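Local coordinates for protein (congerin I) (Conger myriaster, PDB 1C1L) that binds beta-galactosides such as lactose as a homodimeric galectin, although its physiological role is not yet known, at residues L44-R49 and N57-N62. Residues are numbered along the deposited sequence; the frame is centred on the assembly and turned at random.
Sequences LHLDHR and NTIVMN. With GAL (beta-D-galactopyranose), chain B; BGC (beta-D-glucopyranose), chain C.
Galactose O4 is gripped by His45 NE2 at 2.7 Å and Arg49 NH2 at 3.0 Å, while Arg30 and Glu74 also bond the sugar. His45 meets O4 with its ring edge; ND1 bonds Asn34, so both ring nitrogens are held, consistent with a fixed rotation. Arg49 is held partly by Asp55, which pairs with NH1, and partly from its own strand: NE reaches Asp47 OD2 at 2.9 Å from above the carboxylate plane, a nearly straight hydrogen bond (172°) within a salt bridge; Arg30 also pairs with this oxygen. The extended Arg49 chain passes over Val60, whose CG2 sits 3.5 Å above the guanidinium plane; NH1 donates to glucose O3 at 2.8 Å. Asn62 ND2 bonds galactose O6 almost linearly (2.9 Å, 171°).

Antiparallel backbone bonds, such as Asp47 N to Val60 O at 2.8 Å, join the strands; pairs His45–Asn62, Asp47–Val60 and Arg49–Thr58 place their side chains on the sugar-binding face. Asn57 and Thr58 both face Arg49, a G1 beta bulge. In the galectin sandwich core, Leu46 CD1 lies alongside both Ile59 CG2 and Met61 CG, 3.6 Å from each. Hence one hairpin supplies lactose-binding groups and core packing, and Asp47 would help orient Arg49 for both sugar rings.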
loop_
_atom_site.group_PDB
_atom_site.type_symbol
_atom_site.label_atom_id
_atom_site.label_comp_id
_atom_site.label_asym_id
_atom_site.label_seq_id
_atom_site.Cartn_x
_atom_site.Cartn_y
_atom_site.Cartn_z
ATOM N N LEU A 44 -0.136 16.921 5.272
ATOM C CA LEU A 44 0.242 16.583 6.631
ATOM C C LEU A 44 1.620 15.962 6.617
ATOM O O LEU A 44 1.907 15.057 5.823
ATOM C CB LEU A 44 -0.770 15.594 7.255
ATOM C CG LEU A 44 -0.432 15.059 8.659
ATOM C CD1 LEU A 44 -0.477 16.172 9.685
ATOM C CD2 LEU A 44 -1.404 13.948 9.011
ATOM N N HIS A 45 2.474 16.534 7.464
ATOM C CA HIS A 45 3.807 16.032 7.737
ATOM C C HIS A 45 3.715 15.741 9.220
ATOM O O HIS A 45 3.524 16.676 10.006
ATOM C CB HIS A 45 4.856 17.114 7.471
ATOM C CG HIS A 45 6.260 16.813 7.992
ATOM N ND1 HIS A 45 7.181 15.998 7.513
ATOM C CD2 HIS A 45 6.832 17.475 9.056
ATOM C CE1 HIS A 45 8.273 16.119 8.224
ATOM N NE2 HIS A 45 8.048 17.005 9.152
ATOM N N LEU A 46 3.833 14.487 9.648
ATOM C CA LEU A 46 3.701 14.107 11.041
ATOM C C LEU A 46 5.055 13.577 11.451
ATOM O O LEU A 46 5.435 12.463 11.075
ATOM C CB LEU A 46 2.624 13.022 11.165
ATOM C CG LEU A 46 2.483 12.336 12.530
ATOM C CD1 LEU A 46 1.957 13.311 13.562
ATOM C CD2 LEU A 46 1.569 11.150 12.395
ATOM N N ASP A 47 5.810 14.382 12.190
ATOM C CA ASP A 47 7.176 14.063 12.547
ATOM C C ASP A 47 7.333 13.645 14.010
ATOM O O ASP A 47 6.951 14.387 14.923
ATOM C CB ASP A 47 8.030 15.300 12.232
ATOM C CG ASP A 47 9.508 15.036 12.012
ATOM O OD1 ASP A 47 9.911 13.942 11.636
ATOM O OD2 ASP A 47 10.276 15.959 12.209
ATOM N N HIS A 48 7.784 12.413 14.258
ATOM C CA HIS A 48 8.084 11.952 15.606
ATOM C C HIS A 48 9.567 12.139 15.803
ATOM O O HIS A 48 10.380 11.476 15.158
ATOM C CB HIS A 48 7.744 10.463 15.814
ATOM C CG HIS A 48 6.265 10.226 16.107
ATOM N ND1 HIS A 48 5.290 10.199 15.226
ATOM C CD2 HIS A 48 5.679 10.021 17.338
ATOM C CE1 HIS A 48 4.153 10.001 15.823
ATOM N NE2 HIS A 48 4.387 9.896 17.103
ATOM N N ARG A 49 9.920 13.092 16.653
ATOM C CA ARG A 49 11.307 13.420 16.918
ATOM C C ARG A 49 11.720 12.832 18.251
ATOM O O ARG A 49 11.227 13.219 19.320
ATOM C CB ARG A 49 11.485 14.941 16.940
ATOM C CG ARG A 49 11.067 15.602 15.643
ATOM C CD ARG A 49 11.231 17.099 15.725
ATOM N NE ARG A 49 11.001 17.632 14.400
ATOM C CZ ARG A 49 11.111 18.901 14.035
ATOM N NH1 ARG A 49 11.441 19.835 14.913
ATOM N NH2 ARG A 49 10.865 19.231 12.773
ATOM N N ASN A 57 11.591 13.640 22.115
ATOM C CA ASN A 57 10.259 13.048 22.198
ATOM C C ASN A 57 9.101 14.013 22.003
ATOM O O ASN A 57 8.124 14.106 22.761
ATOM C CB ASN A 57 10.135 12.299 23.524
ATOM C CG ASN A 57 11.053 11.085 23.596
ATOM O OD1 ASN A 57 11.623 10.621 22.608
ATOM N ND2 ASN A 57 11.276 10.448 24.726
ATOM N N THR A 58 9.210 14.680 20.861
ATOM C CA THR A 58 8.239 15.680 20.459
ATOM C C THR A 58 7.633 15.286 19.113
ATOM O O THR A 58 8.334 14.766 18.241
ATOM C CB THR A 58 8.912 17.074 20.319
ATOM O OG1 THR A 58 9.613 17.335 21.531
ATOM C CG2 THR A 58 7.907 18.188 20.036
ATOM N N ILE A 59 6.329 15.459 18.972
ATOM C CA ILE A 59 5.616 15.261 17.714
ATOM C C ILE A 59 5.454 16.667 17.160
ATOM O O ILE A 59 4.998 17.582 17.865
ATOM C CB ILE A 59 4.201 14.659 17.919
ATOM C CG1 ILE A 59 4.274 13.254 18.498
ATOM C CG2 ILE A 59 3.478 14.618 16.562
ATOM C CD1 ILE A 59 2.909 12.787 19.042
ATOM N N VAL A 60 5.824 16.842 15.902
ATOM C CA VAL A 60 5.684 18.093 15.194
ATOM C C VAL A 60 4.812 17.803 13.979
ATOM O O VAL A 60 5.105 16.889 13.200
ATOM C CB VAL A 60 7.053 18.624 14.727
ATOM C CG1 VAL A 60 6.873 19.886 13.894
ATOM C CG2 VAL A 60 7.926 18.940 15.938
ATOM N N MET A 61 3.773 18.587 13.792
ATOM C CA MET A 61 2.876 18.486 12.656
ATOM C C MET A 61 2.927 19.789 11.882
ATOM O O MET A 61 2.955 20.887 12.462
ATOM C CB MET A 61 1.457 18.246 13.124
ATOM C CG MET A 61 1.309 16.895 13.791
ATOM S SD MET A 61 -0.359 16.673 14.438
ATOM C CE MET A 61 -0.127 17.443 16.014
ATOM N N ASN A 62 2.955 19.676 10.561
ATOM C CA ASN A 62 2.991 20.844 9.718
ATOM C C ASN A 62 2.543 20.447 8.317
ATOM O O ASN A 62 2.210 19.274 8.084
ATOM C CB ASN A 62 4.411 21.387 9.694
ATOM C CG ASN A 62 4.460 22.886 9.438
ATOM O OD1 ASN A 62 3.489 23.523 9.024
ATOM N ND2 ASN A 62 5.612 23.508 9.639
HETATM C C1 GAL B . 11.804 21.601 10.172
HETATM C C2 GAL B . 12.512 20.351 9.651
HETATM C C3 GAL B . 11.694 19.692 8.538
HETATM C C4 GAL B . 10.240 19.465 8.992
HETATM C C5 GAL B . 9.662 20.756 9.557
HETATM C C6 GAL B . 8.267 20.564 10.111
HETATM O O2 GAL B . 13.790 20.721 9.148
HETATM O O3 GAL B . 12.300 18.457 8.195
HETATM O O4 GAL B . 10.227 18.445 9.977
HETATM O O5 GAL B . 10.497 21.270 10.623
HETATM O O6 GAL B . 7.743 21.785 10.571
HETATM C C2 BGC C . 11.603 24.677 13.891
HETATM C C3 BGC C . 11.999 23.308 13.313
HETATM C C4 BGC C . 11.998 23.375 11.796
HETATM C C5 BGC C . 12.919 24.513 11.332
HETATM C C6 BGC C . 12.957 24.656 9.825
HETATM C C1 BGC C . 12.492 25.779 13.316
HETATM O O1 BGC C . 12.034 27.006 13.730
HETATM O O2 BGC C . 11.741 24.646 15.305
HETATM O O3 BGC C . 11.079 22.329 13.757
HETATM O O4 BGC C . 12.480 22.113 11.258
HETATM O O5 BGC C . 12.428 25.748 11.879
HETATM O O6 BGC C . 11.669 24.918 9.290
#